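Local coordinates for protein C alpha-dehydrogenase (Sphingobium sp. SYK-6, PDB 4YAG) that binds NADH as a short-chain dehydrogenase/reductase and acts as a Calpha-dehydrogenase in the bacterial pathway that cleaves beta-aryl ethers of lignin, at residues I94-F100 with S153-Y158; V165-T169 with V183-M187; P188-K192 with T251-W255. The contacts are given in a common frame with arbitrary orientation. Numbering follows the deposited sequence.

Contact 1 (I94-F100 with S153-Y158); sequences IDPSGPF and SFMAIY. With NAI (1,4-dihydronicotinamide adenine dinucleotide), chain C.
F154, S97 and F100 carry much of this contact, in which the irregular loop 94-100 runs over a 3-10 segment, 153-154, and the start of helix 156-177. M155 is the N-cap, and the closest CA pairs are S97-M155 and G98-F154, both 4.9 Å. F154 (chi1 t) turns one ring face to G98, whose CA sits 3.7 Å from the ring centroid, 17° off the normal, as a CH-pi contact; P99 CD touches F154 CE2 at 3.8 Å. G98 N also donates to F154 O over 3.0 Å. CA-to-CB of S97 (chi1 m) points toward the other segment, with CB 3.2 Å from F154 O. Its OG donates to D95 OD1 (2.8 Å), which also accepts from S97 N (3.0 Å) in an Asx turn, and a water joins S97 OG to Y158 N. F100 (chi1 t) brings its ring edge to S153 O (CD1 to O 3.7 Å) and to A156 CB (3.9 Å from CD1), and packs on S175 of the second subunit. Toward the cofactor, P96 CD lies 3.6 Å from Y158 CD1. Y158 OH is hydrogen-bonded to NADH O2D at 2.8 Å; with K162 it forms the YxxxK motif of the short-chain dehydrogenase active site.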
loop_
_atom_site.group_PDB
_atom_site.type_symbol
_atom_site.label_atom_id
_atom_site.label_comp_id
_atom_site.label_asym_id
_atom_site.label_seq_id
_atom_site.Cartn_x
_atom_site.Cartn_y
_atom_site.Cartn_z
ATOM N N ILE A 94 -9.154 10.736 -2.641
ATOM C CA ILE A 94 -9.541 11.683 -1.622
ATOM C C ILE A 94 -8.321 11.985 -0.729
ATOM O O ILE A 94 -7.294 11.310 -0.800
ATOM C CB ILE A 94 -10.725 11.182 -0.766
ATOM C CG1 ILE A 94 -10.570 9.714 -0.349
ATOM C CG2 ILE A 94 -12.046 11.342 -1.518
ATOM C CD1 ILE A 94 -9.580 9.484 0.803
ATOM N N ASP A 95 -8.456 13.032 0.080
ATOM C CA ASP A 95 -7.412 13.449 1.034
ATOM C C ASP A 95 -7.842 13.064 2.441
ATOM O O ASP A 95 -8.707 13.730 3.026
ATOM C CB ASP A 95 -7.254 14.975 0.962
ATOM C CG ASP A 95 -6.124 15.488 1.841
ATOM O OD1 ASP A 95 -5.539 14.661 2.552
ATOM O OD2 ASP A 95 -5.819 16.701 1.778
ATOM N N PRO A 96 -7.224 12.018 3.010
ATOM C CA PRO A 96 -7.527 11.484 4.340
ATOM C C PRO A 96 -6.556 12.008 5.416
ATOM O O PRO A 96 -6.390 11.388 6.460
ATOM C CB PRO A 96 -7.314 9.991 4.134
ATOM C CG PRO A 96 -6.165 9.939 3.210
ATOM C CD PRO A 96 -6.257 11.149 2.311
ATOM N N SER A 97 -5.923 13.133 5.146
ATOM C CA SER A 97 -4.865 13.654 6.011
ATOM C C SER A 97 -5.402 14.304 7.267
ATOM O O SER A 97 -6.556 14.756 7.330
ATOM C CB SER A 97 -3.993 14.643 5.242
ATOM O OG SER A 97 -3.354 13.999 4.139
ATOM N N GLY A 98 -4.540 14.372 8.275
ATOM C CA GLY A 98 -4.877 15.020 9.524
ATOM C C GLY A 98 -3.866 14.625 10.572
ATOM O O GLY A 98 -2.994 13.769 10.332
ATOM N N PRO A 99 -4.000 15.210 11.762
ATOM C CA PRO A 99 -3.044 14.908 12.830
ATOM C C PRO A 99 -2.998 13.401 13.096
ATOM O O PRO A 99 -4.030 12.762 13.297
ATOM C CB PRO A 99 -3.612 15.680 14.019
ATOM C CG PRO A 99 -4.382 16.798 13.402
ATOM C CD PRO A 99 -5.000 16.199 12.179
ATOM N N PHE A 100 -1.802 12.812 13.102
ATOM C CA PHE A 100 -1.708 11.357 13.055
ATOM C C PHE A 100 -2.355 10.708 14.278
ATOM O O PHE A 100 -2.984 9.664 14.176
ATOM C CB PHE A 100 -0.249 10.901 12.963
ATOM C CG PHE A 100 -0.089 9.409 12.853
ATOM C CD1 PHE A 100 -0.191 8.785 11.645
ATOM C CD2 PHE A 100 0.141 8.633 13.970
ATOM C CE1 PHE A 100 -0.057 7.410 11.534
ATOM C CE2 PHE A 100 0.271 7.269 13.870
ATOM C CZ PHE A 100 0.170 6.652 12.660
ATOM N N SER A 153 3.884 12.796 8.993
ATOM C CA SER A 153 2.891 11.900 9.547
ATOM C C SER A 153 1.447 12.363 9.304
ATOM O O SER A 153 0.549 11.536 9.281
ATOM C CB SER A 153 3.135 11.724 11.056
ATOM O OG SER A 153 2.972 12.961 11.716
ATOM N N PHE A 154 1.254 13.671 9.155
ATOM C CA PHE A 154 -0.057 14.271 8.838
ATOM C C PHE A 154 -0.586 13.667 7.544
ATOM O O PHE A 154 -1.793 13.635 7.317
ATOM C CB PHE A 154 0.124 15.799 8.692
ATOM C CG PHE A 154 -1.142 16.593 8.567
ATOM C CD1 PHE A 154 -1.688 16.867 7.324
ATOM C CD2 PHE A 154 -1.740 17.152 9.695
ATOM C CE1 PHE A 154 -2.847 17.649 7.210
ATOM C CE2 PHE A 154 -2.893 17.936 9.584
ATOM C CZ PHE A 154 -3.442 18.171 8.337
ATOM N N MET A 155 0.313 13.190 6.692
ATOM C CA MET A 155 -0.076 12.621 5.394
ATOM C C MET A 155 0.159 11.115 5.313
ATOM O O MET A 155 0.257 10.552 4.230
ATOM C CB MET A 155 0.702 13.320 4.283
ATOM C CG MET A 155 0.604 14.835 4.392
ATOM S SD MET A 155 0.096 15.664 2.889
ATOM C CE MET A 155 0.545 17.348 3.307
ATOM N N ALA A 156 0.226 10.443 6.455
ATOM C CA ALA A 156 0.585 9.027 6.452
ATOM C C ALA A 156 -0.357 8.159 5.631
ATOM O O ALA A 156 0.087 7.296 4.877
ATOM C CB ALA A 156 0.664 8.487 7.857
ATOM N N ILE A 157 -1.664 8.341 5.811
ATOM C CA ILE A 157 -2.624 7.450 5.157
ATOM C C ILE A 157 -2.582 7.649 3.633
ATOM O O ILE A 157 -2.621 6.687 2.848
ATOM C CB ILE A 157 -4.033 7.670 5.716
ATOM C CG1 ILE A 157 -4.056 7.382 7.217
ATOM C CG2 ILE A 157 -5.036 6.767 4.991
ATOM C CD1 ILE A 157 -5.367 7.721 7.905
ATOM N N TYR A 158 -2.495 8.910 3.228
ATOM C CA TYR A 158 -2.421 9.285 1.821
ATOM C C TYR A 158 -1.155 8.729 1.193
ATOM O O TYR A 158 -1.198 8.043 0.179
ATOM C CB TYR A 158 -2.402 10.802 1.696
ATOM C CG TYR A 158 -2.580 11.303 0.276
ATOM C CD1 TYR A 158 -3.821 11.253 -0.341
ATOM C CD2 TYR A 158 -1.528 11.851 -0.424
ATOM C CE1 TYR A 158 -4.004 11.743 -1.632
ATOM C CE2 TYR A 158 -1.704 12.335 -1.726
ATOM C CZ TYR A 158 -2.934 12.281 -2.311
ATOM O OH TYR A 158 -3.093 12.772 -3.595
HETATM P PA NAI C . -11.188 16.131 -7.337
HETATM O O1A NAI C . -11.881 15.985 -6.011
HETATM O O2A NAI C . -11.384 17.442 -8.072
HETATM O O5B NAI C . -11.594 14.954 -8.296
HETATM C C5B NAI C . -11.783 13.670 -7.775
HETATM C C4B NAI C . -13.143 13.209 -8.120
HETATM O O4B NAI C . -13.179 11.822 -7.650
HETATM C C3B NAI C . -14.258 13.934 -7.508
HETATM O O3B NAI C . -15.236 14.356 -8.481
HETATM C C2B NAI C . -14.799 13.017 -6.525
HETATM O O2B NAI C . -16.203 13.188 -6.280
HETATM C C1B NAI C . -14.458 11.685 -7.023
HETATM N N9A NAI C . -14.420 10.672 -6.000
HETATM C C8A NAI C . -13.900 10.760 -4.726
HETATM N N7A NAI C . -14.108 9.616 -4.061
HETATM C C5A NAI C . -14.759 8.738 -4.889
HETATM C C6A NAI C . -15.242 7.432 -4.787
HETATM N N6A NAI C . -15.146 6.748 -3.567
HETATM N N1A NAI C . -15.857 6.848 -5.847
HETATM C C2A NAI C . -16.007 7.530 -7.008
HETATM N N3A NAI C . -15.566 8.788 -7.159
HETATM C C4A NAI C . -14.953 9.411 -6.127
HETATM O O3 NAI C . -9.654 15.953 -6.977
HETATM P PN NAI C . -8.382 15.592 -7.900
HETATM O O1N NAI C . -8.656 15.787 -9.385
HETATM O O2N NAI C . -7.266 16.451 -7.360
HETATM O O5D NAI C . -8.128 14.037 -7.578
HETATM C C5D NAI C . -7.833 13.086 -8.604
HETATM C C4D NAI C . -6.693 12.232 -8.182
HETATM O O4D NAI C . -5.465 13.047 -8.233
HETATM C C3D NAI C . -6.790 11.710 -6.816
HETATM O O3D NAI C . -6.448 10.309 -6.823
HETATM C C2D NAI C . -5.822 12.474 -6.034
HETATM O O2D NAI C . -5.347 11.716 -4.914
HETATM C C1D NAI C . -4.751 12.747 -6.974
HETATM N N1N NAI C . -3.854 13.819 -6.749
HETATM C C2N NAI C . -4.219 15.143 -6.807
HETATM C C3N NAI C . -3.266 16.127 -6.605
HETATM C C7N NAI C . -3.633 17.570 -6.664
HETATM O O7N NAI C . -2.829 18.471 -6.343
HETATM N N7N NAI C . -4.950 17.903 -7.202
HETATM C C4N NAI C . -1.940 15.812 -6.352
HETATM C C5N NAI C . -1.579 14.478 -6.353
HETATM C C6N NAI C . -2.519 13.502 -6.560
HETATM O O HOH W 1 -3.271 10.580 7.330
HETATM O O HOH W 2 -3.048 11.180 4.819
HETATM O O HOH W 3 -2.184 11.281 9.644
HETATM O O HOH W 4 0.858 14.163 12.867
#

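Contact 2 (V165-T169 with V183-M187); sequences VITLT and VTVLM
Build the helical turn 165-169 over strand 183-187 with the two nearly antiparallel: the short axes lie 8.2 Å apart at closest approach, with 163° between their directions and a signed crossing angle of -163°. The nearest CA pair is I166-V185, at 6.1 Å. V185 is the main bump on the strand. With chi1 p, it puts CG2 4.0 Å from both CA and CG1 of I166 and 4.5 Å from V165 CG1, so the methyl settles into the shallow hollow between these residues on the helix surface. T169 is the answering bump on the helix. It drops between V183 and V185, close to the strand backbone: T169 CG2 is 3.7 Å from T184 C and 3.8 Å from V183 CG2, while T169 OG1 is 3.6 Å from V185 CB. Its chi1 m lets OG1 donate back to V165 O (2.8 Å), alongside the helical bond from T169 N to V165 O (3.0 Å), and OG1 is also bonded to N141 on the next strand. At the far end, M187 (chi1 m, chi2 t, chi3 m) brings SD to 3.8 Å from I166 CD1. T184 and L186 point away from the helix, against V249. On the helix, T167 turns away from the strand and packs on A163 of the second subunit. Strand 137-142, helix 156-177 and strand 181-187 thus form a beta-alpha-beta unit, the right-handed crossover on which the Rossmann fold is built.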
loop_
_atom_site.group_PDB
_atom_site.type_symbol
_atom_site.label_atom_id
_atom_site.label_comp_id
_atom_site.label_asym_id
_atom_site.label_seq_id
_atom_site.Cartn_x
_atom_site.Cartn_y
_atom_site.Cartn_z
ATOM N N VAL A 165 0.051 2.352 -4.954
ATOM C CA VAL A 165 -0.450 2.453 -6.318
ATOM C C VAL A 165 0.678 2.490 -7.343
ATOM O O VAL A 165 0.569 1.934 -8.444
ATOM C CB VAL A 165 -1.360 3.701 -6.459
ATOM C CG1 VAL A 165 -1.751 3.933 -7.931
ATOM C CG2 VAL A 165 -2.595 3.521 -5.616
ATOM N N ILE A 166 1.774 3.155 -7.005
ATOM C CA ILE A 166 2.906 3.184 -7.902
ATOM C C ILE A 166 3.423 1.747 -8.128
ATOM O O ILE A 166 3.610 1.305 -9.254
ATOM C CB ILE A 166 4.024 4.094 -7.353
ATOM C CG1 ILE A 166 3.542 5.554 -7.289
ATOM C CG2 ILE A 166 5.269 3.943 -8.204
ATOM C CD1 ILE A 166 4.482 6.475 -6.512
ATOM N N THR A 167 3.651 1.019 -7.034
ATOM C CA THR A 167 4.172 -0.347 -7.125
ATOM C C THR A 167 3.173 -1.269 -7.826
ATOM O O THR A 167 3.553 -2.101 -8.636
ATOM C CB THR A 167 4.517 -0.857 -5.732
ATOM O OG1 THR A 167 5.530 -0.001 -5.187
ATOM C CG2 THR A 167 5.027 -2.301 -5.761
ATOM N N LEU A 168 1.895 -1.129 -7.489
ATOM C CA LEU A 168 0.839 -1.895 -8.155
ATOM C C LEU A 168 0.975 -1.765 -9.662
ATOM O O LEU A 168 0.926 -2.750 -10.407
ATOM C CB LEU A 168 -0.518 -1.380 -7.678
ATOM C CG LEU A 168 -1.756 -1.868 -8.442
ATOM C CD1 LEU A 168 -1.937 -3.368 -8.212
ATOM C CD2 LEU A 168 -2.986 -1.095 -8.044
ATOM N N THR A 169 1.128 -0.533 -10.121
ATOM C CA THR A 169 1.148 -0.265 -11.552
ATOM C C THR A 169 2.378 -0.902 -12.189
ATOM O O THR A 169 2.309 -1.521 -13.253
ATOM C CB THR A 169 1.114 1.235 -11.845
ATOM O OG1 THR A 169 0.018 1.840 -11.156
ATOM C CG2 THR A 169 0.967 1.472 -13.333
ATOM N N VAL A 183 0.220 0.162 -19.323
ATOM C CA VAL A 183 -0.098 0.800 -18.050
ATOM C C VAL A 183 0.761 2.025 -17.784
ATOM O O VAL A 183 1.898 2.118 -18.237
ATOM C CB VAL A 183 0.012 -0.171 -16.842
ATOM C CG1 VAL A 183 -0.821 -1.430 -17.087
ATOM C CG2 VAL A 183 1.456 -0.559 -16.556
ATOM N N THR A 184 0.175 2.969 -17.052
ATOM C CA THR A 184 0.830 4.216 -16.673
ATOM C C THR A 184 0.439 4.546 -15.248
ATOM O O THR A 184 -0.722 4.431 -14.883
ATOM C CB THR A 184 0.351 5.382 -17.551
ATOM O OG1 THR A 184 0.677 5.127 -18.923
ATOM C CG2 THR A 184 0.971 6.701 -17.119
ATOM N N VAL A 185 1.401 4.968 -14.440
ATOM C CA VAL A 185 1.076 5.594 -13.167
ATOM C C VAL A 185 1.392 7.080 -13.274
ATOM O O VAL A 185 2.506 7.483 -13.655
ATOM C CB VAL A 185 1.768 4.935 -11.951
ATOM C CG1 VAL A 185 3.278 4.927 -12.085
ATOM C CG2 VAL A 185 1.336 5.633 -10.671
ATOM N N LEU A 186 0.359 7.876 -12.998
ATOM C CA LEU A 186 0.448 9.324 -12.966
ATOM C C LEU A 186 0.740 9.788 -11.555
ATOM O O LEU A 186 0.052 9.393 -10.612
ATOM C CB LEU A 186 -0.889 9.884 -13.459
ATOM C CG LEU A 186 -1.115 11.383 -13.304
ATOM C CD1 LEU A 186 -0.110 12.214 -14.063
ATOM C CD2 LEU A 186 -2.546 11.717 -13.733
ATOM N N MET A 187 1.777 10.605 -11.420
ATOM C CA MET A 187 2.237 11.118 -10.141
ATOM C C MET A 187 2.211 12.634 -10.163
ATOM O O MET A 187 3.172 13.275 -10.601
ATOM C CB MET A 187 3.642 10.578 -9.844
ATOM C CG MET A 187 3.626 9.074 -9.666
ATOM S SD MET A 187 5.272 8.322 -9.709
ATOM C CE MET A 187 5.680 8.524 -11.419
#

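Contact 3 (P188-K192 with T251-W255); sequences PGPIK and THGNW. With NAI (1,4-dihydronicotinamide adenine dinucleotide), chain C.
Two loops meet beyond the ends of neighbouring parallel strands, with P188 opposite T251 (CA-CA 5.0 Å) and G189 opposite H252 (5.5 Å). T251, with chi1 p, aims OG1 at the backbone of the other loop, where it accepts from G189 N (2.9 Å, 166°) and lies 3.3 Å from P188 CA. The same OG1 is hydrogen-bonded to ND1 of H252 at 2.7 Å. H252 (chi1 m, chi2 75°) turns one ring face to P190: P190 CD is 3.8 Å from the ring centroid, 7° off the normal, a CH-pi contact. H252 ND1 is 3.5 Å from G189 CA, and a CB on G189 would clash with it and with P190 CD. A water binds H252 NE2 at 2.8 Å. The chain then bends through G253 and N254 to W255, the N-cap of helix 256-268; its CH2, on the indole edge, meets P190 CD at 3.6 Å. This packing backs the nicotinamide pocket: I191 N donates to NADH O7N (3.0 Å) and I191 O accepts from N7N (3.0 Å). A Pro-Gly loop gripping the carboxamide through the backbone is a hallmark of the short-chain dehydrogenases.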
loop_
_atom_site.group_PDB
_atom_site.type_symbol
_atom_site.label_atom_id
_atom_site.label_comp_id
_atom_site.label_asym_id
_atom_site.label_seq_id
_atom_site.Cartn_x
_atom_site.Cartn_y
_atom_site.Cartn_z
ATOM N N PRO A 188 1.063 13.217 -9.764
ATOM C CA PRO A 188 1.024 14.669 -9.822
ATOM C C PRO A 188 1.639 15.383 -8.626
ATOM O O PRO A 188 1.688 14.865 -7.501
ATOM C CB PRO A 188 -0.482 14.984 -9.866
ATOM C CG PRO A 188 -1.162 13.700 -10.251
ATOM C CD PRO A 188 -0.282 12.637 -9.633
ATOM N N GLY A 189 2.062 16.613 -8.907
ATOM C CA GLY A 189 2.235 17.666 -7.932
ATOM C C GLY A 189 0.938 18.454 -7.847
ATOM O O GLY A 189 -0.123 17.930 -8.145
ATOM N N PRO A 190 1.016 19.716 -7.437
ATOM C CA PRO A 190 -0.219 20.497 -7.210
ATOM C C PRO A 190 -0.993 20.855 -8.479
ATOM O O PRO A 190 -0.494 21.597 -9.327
ATOM C CB PRO A 190 0.288 21.755 -6.510
ATOM C CG PRO A 190 1.680 21.452 -6.068
ATOM C CD PRO A 190 2.226 20.440 -7.021
ATOM N N ILE A 191 -2.205 20.304 -8.595
ATOM C CA ILE A 191 -3.098 20.557 -9.721
ATOM C C ILE A 191 -4.375 21.196 -9.191
ATOM O O ILE A 191 -4.906 20.777 -8.156
ATOM C CB ILE A 191 -3.491 19.255 -10.443
ATOM C CG1 ILE A 191 -2.284 18.318 -10.635
ATOM C CG2 ILE A 191 -4.212 19.550 -11.770
ATOM C CD1 ILE A 191 -1.177 18.911 -11.434
ATOM N N LYS A 192 -4.871 22.199 -9.904
ATOM C CA LYS A 192 -6.161 22.801 -9.560
ATOM C C LYS A 192 -7.260 21.751 -9.624
ATOM O O LYS A 192 -7.442 21.093 -10.637
ATOM C CB LYS A 192 -6.517 23.934 -10.519
ATOM C CG LYS A 192 -5.593 25.118 -10.469
ATOM C CD LYS A 192 -6.089 26.224 -11.401
ATOM C CE LYS A 192 -5.128 27.398 -11.444
ATOM N NZ LYS A 192 -5.475 28.352 -12.531
ATOM N N THR A 251 4.080 15.265 -13.086
ATOM C CA THR A 251 3.678 16.572 -13.603
ATOM C C THR A 251 4.599 17.719 -13.193
ATOM O O THR A 251 4.589 18.786 -13.826
ATOM C CB THR A 251 2.254 16.937 -13.142
ATOM O OG1 THR A 251 2.247 17.111 -11.726
ATOM C CG2 THR A 251 1.251 15.878 -13.525
ATOM N N HIS A 252 5.393 17.510 -12.143
ATOM C CA HIS A 252 6.227 18.556 -11.563
ATOM C C HIS A 252 7.597 18.010 -11.212
ATOM O O HIS A 252 7.708 16.842 -10.835
ATOM C CB HIS A 252 5.603 19.067 -10.261
ATOM C CG HIS A 252 4.404 19.944 -10.463
ATOM N ND1 HIS A 252 3.181 19.448 -10.824
ATOM C CD2 HIS A 252 4.255 21.284 -10.304
ATOM C CE1 HIS A 252 2.314 20.462 -10.920
ATOM N NE2 HIS A 252 2.942 21.570 -10.600
ATOM N N GLY A 253 8.611 18.861 -11.301
ATOM C CA GLY A 253 9.968 18.485 -10.942
ATOM C C GLY A 253 10.467 18.985 -9.600
ATOM O O GLY A 253 11.634 18.763 -9.250
ATOM N N ASN A 254 9.595 19.635 -8.831
ATOM C CA ASN A 254 9.993 20.309 -7.601
ATOM C C ASN A 254 10.516 19.379 -6.506
ATOM O O ASN A 254 11.153 19.838 -5.554
ATOM C CB ASN A 254 8.794 21.101 -7.055
ATOM C CG ASN A 254 8.198 22.044 -8.085
ATOM O OD1 ASN A 254 7.631 21.614 -9.094
ATOM N ND2 ASN A 254 8.320 23.341 -7.836
ATOM N N TRP A 255 10.234 18.081 -6.631
ATOM C CA TRP A 255 10.584 17.111 -5.609
ATOM C C TRP A 255 11.690 16.182 -6.109
ATOM O O TRP A 255 11.937 15.134 -5.537
ATOM C CB TRP A 255 9.331 16.337 -5.141
ATOM C CG TRP A 255 8.430 17.269 -4.361
ATOM C CD1 TRP A 255 8.487 17.534 -3.022
ATOM C CD2 TRP A 255 7.394 18.108 -4.894
ATOM N NE1 TRP A 255 7.538 18.468 -2.686
ATOM C CE2 TRP A 255 6.860 18.843 -3.817
ATOM C CE3 TRP A 255 6.866 18.301 -6.175
ATOM C CZ2 TRP A 255 5.818 19.758 -3.979
ATOM C CZ3 TRP A 255 5.828 19.214 -6.338
ATOM C CH2 TRP A 255 5.316 19.928 -5.244
HETATM P PA NAI C . -11.188 16.131 -7.337
HETATM O O1A NAI C . -11.881 15.985 -6.011
HETATM O O2A NAI C . -11.384 17.442 -8.072
HETATM O O5B NAI C . -11.594 14.954 -8.296
HETATM C C5B NAI C . -11.783 13.670 -7.775
HETATM C C4B NAI C . -13.143 13.209 -8.120
HETATM O O4B NAI C . -13.179 11.822 -7.650
HETATM C C3B NAI C . -14.258 13.934 -7.508
HETATM O O3B NAI C . -15.236 14.356 -8.481
HETATM C C2B NAI C . -14.799 13.017 -6.525
HETATM O O2B NAI C . -16.203 13.188 -6.280
HETATM C C1B NAI C . -14.458 11.685 -7.023
HETATM N N9A NAI C . -14.420 10.672 -6.000
HETATM C C8A NAI C . -13.900 10.760 -4.726
HETATM N N7A NAI C . -14.108 9.616 -4.061
HETATM C C5A NAI C . -14.759 8.738 -4.889
HETATM C C6A NAI C . -15.242 7.432 -4.787
HETATM N N6A NAI C . -15.146 6.748 -3.567
HETATM N N1A NAI C . -15.857 6.848 -5.847
HETATM C C2A NAI C . -16.007 7.530 -7.008
HETATM N N3A NAI C . -15.566 8.788 -7.159
HETATM C C4A NAI C . -14.953 9.411 -6.127
HETATM O O3 NAI C . -9.654 15.953 -6.977
HETATM P PN NAI C . -8.382 15.592 -7.900
HETATM O O1N NAI C . -8.656 15.787 -9.385
HETATM O O2N NAI C . -7.266 16.451 -7.360
HETATM O O5D NAI C . -8.128 14.037 -7.578
HETATM C C5D NAI C . -7.833 13.086 -8.604
HETATM C C4D NAI C . -6.693 12.232 -8.182
HETATM O O4D NAI C . -5.465 13.047 -8.233
HETATM C C3D NAI C . -6.790 11.710 -6.816
HETATM O O3D NAI C . -6.448 10.309 -6.823
HETATM C C2D NAI C . -5.822 12.474 -6.034
HETATM O O2D NAI C . -5.347 11.716 -4.914
HETATM C C1D NAI C . -4.751 12.747 -6.974
HETATM N N1N NAI C . -3.854 13.819 -6.749
HETATM C C2N NAI C . -4.219 15.143 -6.807
HETATM C C3N NAI C . -3.266 16.127 -6.605
HETATM C C7N NAI C . -3.633 17.570 -6.664
HETATM O O7N NAI C . -2.829 18.471 -6.343
HETATM N N7N NAI C . -4.950 17.903 -7.202
HETATM C C4N NAI C . -1.940 15.812 -6.352
HETATM C C5N NAI C . -1.579 14.478 -6.353
HETATM C C6N NAI C . -2.519 13.502 -6.560
HETATM O O HOH W 5 1.760 24.053 -10.227
#

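Overall arrangement
Contact 2 is the core, its centre about 10 Å from the centre of the chain, every touching residue buried and the contacts purely van der Waals. Contacts 1 and 3 lie farther out, their centres about 17 and 15 Å from it, and add hydrogen bonds, CH-pi contacts and water: contact 1, a loop on a helix start, is mostly buried with F154 exposed; contact 3, two loops, is partly buried. Helix 156-177 links contacts 1 and 2; strand 181-187 runs from contact 2 into the loop of contact 3, and L186 touches T251. Contacts 1 and 3 approach one NADH, one at the nicotinamide ribose, with I94 beside the adenine, the other at the carboxamide.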